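Local coordinates for uncharacterized protein (Streptococcus mutans, PDB 2QKP) that is of unknown function but carries a hemerythrin-like domain, this piece being its C-terminal PAS-type domain, a fold that commonly serves in sensing or signalling, at residues L68-P71 with P72-D76. Numbering follows the deposited sequence.
Sequences LCHP and PKVLD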
loop_
_atom_site.group_PDB
_atom_site.type_symbol
_atom_site.label_atom_id
_atom_site.label_comp_id
_atom_site.label_asym_id
_atom_site.label_seq_id
_atom_site.Cartn_x
_atom_site.Cartn_y
_atom_site.Cartn_z
ATOM N N LEU A 68 -5.727 22.606 9.456
ATOM C CA LEU A 68 -5.401 23.595 8.429
ATOM C C LEU A 68 -5.409 22.998 7.015
ATOM O O LEU A 68 -5.181 23.709 6.030
ATOM C CB LEU A 68 -4.035 24.225 8.720
ATOM C CG LEU A 68 -3.993 25.308 9.804
ATOM C CD1 LEU A 68 -2.579 25.497 10.320
ATOM C CD2 LEU A 68 -4.569 26.639 9.294
ATOM N N CYS A 69 -5.676 21.698 6.922
ATOM C CA CYS A 69 -5.540 20.967 5.666
ATOM C C CYS A 69 -6.850 20.705 4.950
ATOM O O CYS A 69 -6.853 20.095 3.876
ATOM C CB CYS A 69 -4.825 19.640 5.912
ATOM S SG CYS A 69 -3.167 19.889 6.521
ATOM N N HIS A 70 -7.953 21.152 5.551
ATOM C CA HIS A 70 -9.293 20.965 4.985
ATOM C C HIS A 70 -10.140 22.219 5.212
ATOM O O HIS A 70 -9.981 22.892 6.234
ATOM C CB HIS A 70 -10.013 19.791 5.660
ATOM C CG HIS A 70 -9.232 18.515 5.674
ATOM N ND1 HIS A 70 -9.221 17.639 4.609
ATOM C CD2 HIS A 70 -8.455 17.955 6.631
ATOM C CE1 HIS A 70 -8.455 16.603 4.904
ATOM N NE2 HIS A 70 -7.980 16.769 6.125
ATOM N N PRO A 71 -11.058 22.524 4.276
ATOM C CA PRO A 71 -12.034 23.592 4.511
ATOM C C PRO A 71 -12.929 23.222 5.697
ATOM O O PRO A 71 -13.076 22.031 5.984
ATOM C CB PRO A 71 -12.859 23.607 3.216
ATOM C CG PRO A 71 -12.624 22.282 2.585
ATOM C CD PRO A 71 -11.233 21.897 2.952
ATOM N N PRO A 72 -13.519 24.224 6.380
ATOM C CA PRO A 72 -14.353 24.009 7.574
ATOM C C PRO A 72 -15.357 22.845 7.492
ATOM O O PRO A 72 -15.456 22.058 8.438
ATOM C CB PRO A 72 -15.092 25.341 7.717
ATOM C CG PRO A 72 -14.122 26.343 7.197
ATOM C CD PRO A 72 -13.409 25.663 6.051
ATOM N N LYS A 73 -16.080 22.729 6.377
ATOM C CA LYS A 73 -17.170 21.746 6.266
ATOM C C LYS A 73 -16.663 20.298 6.119
ATOM O O LYS A 73 -17.234 19.357 6.699
ATOM C CB LYS A 73 -18.159 22.138 5.149
ATOM C CG LYS A 73 -17.763 21.803 3.696
ATOM C CD LYS A 73 -16.482 22.497 3.174
ATOM C CE LYS A 73 -16.642 23.997 2.946
ATOM N NZ LYS A 73 -16.052 24.805 4.050
ATOM N N VAL A 74 -15.589 20.132 5.353
ATOM C CA VAL A 74 -14.871 18.858 5.284
ATOM C C VAL A 74 -14.252 18.525 6.652
ATOM O O VAL A 74 -14.351 17.393 7.122
ATOM C CB VAL A 74 -13.779 18.883 4.183
ATOM C CG1 VAL A 74 -13.104 17.511 4.047
ATOM C CG2 VAL A 74 -14.384 19.306 2.838
ATOM N N LEU A 75 -13.635 19.518 7.293
ATOM C CA LEU A 75 -12.931 19.305 8.570
ATOM C C LEU A 75 -13.782 18.722 9.709
ATOM O O LEU A 75 -13.312 17.853 10.445
ATOM C CB LEU A 75 -12.222 20.584 9.031
ATOM C CG LEU A 75 -11.330 20.517 10.280
ATOM C CD1 LEU A 75 -10.121 19.578 10.097
ATOM C CD2 LEU A 75 -10.861 21.916 10.650
ATOM N N ASP A 76 -15.021 19.189 9.862
ATOM C CA ASP A 76 -15.896 18.672 10.939
ATOM C C ASP A 76 -16.118 17.154 10.830
ATOM O O ASP A 76 -16.112 16.439 11.842
ATOM C CB ASP A 76 -17.248 19.386 10.952
ATOM C CG ASP A 76 -17.133 20.852 11.336
ATOM O OD1 ASP A 76 -16.987 21.147 12.541
ATOM O OD2 ASP A 76 -17.204 21.708 10.431
#
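Pro-71 and Leu-75 are joined by a backbone hydrogen bond where the loop 68-71 runs into the helix 72-86: Leu-75 N gives its hydrogen to Pro-71 O at 2.9 Å, with an N-H...O angle of 161°. Pro-71 is the N-cap, and its carbonyl accepts the first i to i+4 bond of the helix, which Asp-76 N to Pro-72 O continues.

The apolar contacts gather on the Pro-71 ring. Val-74 turns CG2 toward it, and Pro-71 CG meets this methyl at 3.5 Å, tighter than usual for two carbons. Lys-73 lies across the same ring, its CD 3.8 Å from Pro-71 CB; the chain, bent at chi2, chi3 and chi4, folds back so that its polar end, NZ, lies beside the ring. Val-74 CG1, anti to the backbone N (chi1 -176°), is the methyl that reaches His-70, 3.9 Å from ND1. The His-70 and Val-74 side chains cross at about a right angle, the methyl coming to the imidazole obliquely, and His-70 CB packs 4.1 Å from Leu-75 CB. Arg-57 touches His-70 and Glu-67 touches Leu-75, joining this corner to the preceding loop.

Pro-72 lacks an N-H, but as the first helical residue it would have had no acceptor within the helix, so no helical bond is lost. The start of this PAS-domain helix, at the protein surface, thus combines a nearly straight backbone bond from Leu-75 with close packing of Val-74 on the Pro-71 ring.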